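Long-range contact in putative branched-chain amino acid ABC transporter, periplasmic branched-chain amino acid-binding protein (Pseudomonas protegens Pf-5, PDB 4RU0), which probably binds branched-chain amino acids or related small solutes in the periplasm and delivers them to an ABC transporter for uptake: residues T290-H301 and F322-V332. Numbering follows the deposited sequence.
Sequences TPYPAGSDFEIH and FGSVYYNSGLV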
# COMPACT_ATOMS: atom_id res chain seq x y z
N THR A 290 -5.49 -5.70 -4.65
CA THR A 290 -4.29 -4.91 -4.94
C THR A 290 -4.63 -3.46 -5.25
O THR A 290 -5.63 -3.18 -5.91
CB THR A 290 -3.49 -5.50 -6.12
OG1 THR A 290 -2.35 -4.68 -6.39
CG2 THR A 290 -4.35 -5.57 -7.37
N PRO A 291 -3.79 -2.53 -4.77
CA PRO A 291 -3.90 -1.12 -5.15
C PRO A 291 -2.97 -0.79 -6.30
O PRO A 291 -2.99 0.33 -6.82
CB PRO A 291 -3.49 -0.39 -3.87
CG PRO A 291 -2.46 -1.28 -3.29
CD PRO A 291 -2.84 -2.71 -3.66
N TYR A 292 -2.13 -1.75 -6.67
CA TYR A 292 -1.23 -1.61 -7.80
C TYR A 292 -1.05 -2.92 -8.58
O TYR A 292 -0.05 -3.60 -8.41
CB TYR A 292 0.12 -1.05 -7.37
CG TYR A 292 0.52 -1.38 -5.95
CD1 TYR A 292 0.88 -2.66 -5.60
CD2 TYR A 292 0.53 -0.41 -4.97
CE1 TYR A 292 1.25 -2.96 -4.32
CE2 TYR A 292 0.89 -0.71 -3.68
CZ TYR A 292 1.25 -2.00 -3.37
OH TYR A 292 1.61 -2.32 -2.09
N PRO A 293 -2.02 -3.27 -9.41
CA PRO A 293 -2.08 -4.56 -10.11
C PRO A 293 -0.83 -4.88 -10.94
O PRO A 293 -0.24 -3.98 -11.56
CB PRO A 293 -3.30 -4.41 -11.03
CG PRO A 293 -3.48 -2.93 -11.18
CD PRO A 293 -3.08 -2.35 -9.85
N ALA A 294 -0.44 -6.15 -10.94
CA ALA A 294 0.63 -6.61 -11.81
C ALA A 294 0.27 -6.39 -13.28
O ALA A 294 -0.91 -6.35 -13.63
CB ALA A 294 0.92 -8.09 -11.56
N GLY A 295 1.28 -6.23 -14.12
CA GLY A 295 1.08 -6.01 -15.54
C GLY A 295 2.11 -5.07 -16.11
O GLY A 295 2.45 -4.06 -15.49
N SER A 296 2.62 -5.40 -17.29
CA SER A 296 3.62 -4.57 -17.95
C SER A 296 3.08 -3.96 -19.23
O SER A 296 3.84 -3.59 -20.13
CB SER A 296 4.88 -5.39 -18.25
OG SER A 296 4.56 -6.54 -19.02
N ASP A 297 1.76 -3.86 -19.31
CA ASP A 297 1.11 -3.38 -20.53
C ASP A 297 0.33 -2.08 -20.32
O ASP A 297 -0.44 -1.67 -21.18
CB ASP A 297 0.18 -4.46 -21.09
CG ASP A 297 0.95 -5.65 -21.65
OD1 ASP A 297 2.04 -5.44 -22.22
OD2 ASP A 297 0.45 -6.79 -21.52
N PHE A 298 0.54 -1.44 -19.17
CA PHE A 298 -0.07 -0.14 -18.94
C PHE A 298 0.68 0.91 -19.75
O PHE A 298 1.80 0.67 -20.20
CB PHE A 298 -0.05 0.21 -17.45
CG PHE A 298 -0.84 -0.74 -16.60
CD1 PHE A 298 -2.20 -0.58 -16.44
CD2 PHE A 298 -0.21 -1.80 -15.96
CE1 PHE A 298 -2.93 -1.46 -15.66
CE2 PHE A 298 -0.93 -2.68 -15.17
CZ PHE A 298 -2.29 -2.51 -15.02
N GLU A 299 0.06 2.08 -19.93
CA GLU A 299 0.66 3.12 -20.75
C GLU A 299 2.04 3.53 -20.26
O GLU A 299 2.99 3.60 -21.05
CB GLU A 299 -0.25 4.35 -20.81
CG GLU A 299 0.31 5.46 -21.70
CD GLU A 299 -0.61 6.66 -21.80
OE1 GLU A 299 -1.57 6.75 -20.99
OE2 GLU A 299 -0.38 7.51 -22.69
N ILE A 300 2.15 3.80 -18.96
CA ILE A 300 3.41 4.23 -18.36
C ILE A 300 4.50 3.18 -18.55
O ILE A 300 5.66 3.52 -18.79
CB ILE A 300 3.24 4.54 -16.84
CG1 ILE A 300 4.56 5.02 -16.23
CG2 ILE A 300 2.71 3.33 -16.08
CD1 ILE A 300 5.05 6.35 -16.77
N HIS A 301 4.12 1.90 -18.48
CA HIS A 301 5.06 0.80 -18.62
C HIS A 301 5.75 0.78 -19.98
O HIS A 301 6.92 0.41 -20.09
CB HIS A 301 4.35 -0.54 -18.39
CG HIS A 301 4.09 -0.85 -16.95
ND1 HIS A 301 4.90 -1.69 -16.22
CD2 HIS A 301 3.11 -0.44 -16.12
CE1 HIS A 301 4.43 -1.78 -14.99
NE2 HIS A 301 3.34 -1.03 -14.90
N PHE A 322 9.12 -7.04 -14.72
CA PHE A 322 8.98 -5.65 -15.10
C PHE A 322 7.55 -5.17 -14.93
O PHE A 322 7.25 -3.99 -14.99
CB PHE A 322 9.51 -5.40 -16.52
CG PHE A 322 9.07 -4.10 -17.10
CD1 PHE A 322 8.19 -4.06 -18.15
CD2 PHE A 322 9.51 -2.91 -16.58
CE1 PHE A 322 7.76 -2.87 -18.68
CE2 PHE A 322 9.09 -1.71 -17.10
CZ PHE A 322 8.22 -1.69 -18.16
N GLY A 323 6.65 -6.10 -14.76
CA GLY A 323 5.28 -5.76 -14.42
C GLY A 323 4.91 -6.39 -13.12
O GLY A 323 3.75 -6.44 -12.77
N SER A 324 5.90 -6.89 -12.39
CA SER A 324 5.63 -7.61 -11.16
C SER A 324 5.02 -6.67 -10.18
O SER A 324 5.27 -5.48 -10.23
CB SER A 324 6.89 -8.25 -10.60
OG SER A 324 7.60 -7.38 -9.75
N VAL A 325 4.20 -7.19 -9.28
CA VAL A 325 3.42 -6.36 -8.37
C VAL A 325 4.38 -5.52 -7.52
O VAL A 325 4.11 -4.39 -7.20
CB VAL A 325 2.41 -7.21 -7.56
CG1 VAL A 325 1.75 -6.44 -6.43
CG2 VAL A 325 1.38 -7.83 -8.46
N TYR A 326 5.50 -6.11 -7.18
CA TYR A 326 6.54 -5.42 -6.47
C TYR A 326 7.09 -4.25 -7.28
O TYR A 326 7.25 -3.16 -6.75
CB TYR A 326 7.64 -6.41 -6.16
CG TYR A 326 7.25 -7.43 -5.14
CD1 TYR A 326 6.56 -7.07 -4.02
CD2 TYR A 326 7.59 -8.76 -5.29
CE1 TYR A 326 6.19 -8.00 -3.06
CE2 TYR A 326 7.23 -9.70 -4.34
CZ TYR A 326 6.53 -9.30 -3.23
OH TYR A 326 6.18 -10.21 -2.26
N TYR A 327 7.33 -4.45 -8.56
CA TYR A 327 7.82 -3.39 -9.41
C TYR A 327 6.82 -2.27 -9.52
O TYR A 327 7.16 -1.11 -9.55
CB TYR A 327 8.20 -3.92 -10.80
CG TYR A 327 8.80 -2.88 -11.69
CD1 TYR A 327 8.01 -1.93 -12.31
CD2 TYR A 327 10.17 -2.82 -11.90
CE1 TYR A 327 8.56 -0.97 -13.11
CE2 TYR A 327 10.72 -1.86 -12.71
CZ TYR A 327 9.92 -0.94 -13.31
OH TYR A 327 10.45 0.02 -14.11
N ASN A 328 5.56 -2.63 -9.60
CA ASN A 328 4.50 -1.66 -9.82
C ASN A 328 4.17 -0.86 -8.56
O ASN A 328 3.70 0.27 -8.65
CB ASN A 328 3.24 -2.36 -10.34
CG ASN A 328 3.42 -2.92 -11.73
OD1 ASN A 328 4.55 -3.07 -12.21
ND2 ASN A 328 2.32 -3.23 -12.40
N SER A 329 4.43 -1.45 -7.40
CA SER A 329 4.27 -0.72 -6.15
C SER A 329 5.32 0.38 -6.10
O SER A 329 5.06 1.48 -5.62
CB SER A 329 4.38 -1.65 -4.94
OG SER A 329 5.68 -2.19 -4.82
N GLY A 330 6.51 0.08 -6.62
CA GLY A 330 7.57 1.06 -6.72
C GLY A 330 7.15 2.22 -7.60
O GLY A 330 7.39 3.39 -7.27
N LEU A 331 6.51 1.91 -8.72
CA LEU A 331 6.03 2.92 -9.65
C LEU A 331 4.98 3.82 -9.01
O LEU A 331 5.00 5.04 -9.18
CB LEU A 331 5.46 2.26 -10.91
CG LEU A 331 6.44 1.49 -11.78
CD1 LEU A 331 5.72 0.82 -12.93
CD2 LEU A 331 7.53 2.41 -12.30
N VAL A 332 4.06 3.22 -8.27
CA VAL A 332 2.96 3.97 -7.67
C VAL A 332 3.45 4.75 -6.45
O VAL A 332 3.03 5.88 -6.20
CB VAL A 332 1.79 3.03 -7.29
CG1 VAL A 332 0.82 3.71 -6.34
CG2 VAL A 332 1.08 2.58 -8.56
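Asn328 reaches from the first turn of helix 325-348 into the bend of 290-301 and grips it with one nitrogen: ND2 donates to Pro293 O at 2.8 Å and, on a straighter line (170°), to Gly295 O at 3.2 Å. The first torsion (chi1 -67°) sets CG beside the backbone N and turns the amide toward these two carbonyls, and OD1 of Asn328 lies 3.1 Å from His301 CE1, at the edge of the imidazole. Next to it the backbones tie directly, Gly295 N donating to Gly323 O at 2.8 Å; a side chain on Gly323 would run into Gly295 and Ser296. The His301 imidazole also turns its edge to the face of the Phe322 ring, the two planes 76° apart, while Leu331 CD1 packs against His301 CE1. In this leucine-binding-protein-type fold the loop carries the chain from sheet strand 287-290 into helix 299-309. Toward the ligand pocket, whose Trp269 it touches, Tyr292 is sandwiched: Ser329 CB sits 3.5 Å from the ring centroid over one face, Pro291 CG lies over the other face, toward its rim, and Val325 CG1 meets the edge. With an alanine here, Ser329 CB and Val325 CG1 would probably lose their aromatic partner, leaving a gap between the loop and the start of the helix. The looser side is at Ser296, partly exposed, where just CB rests on Phe322 CD1 at 3.6 Å.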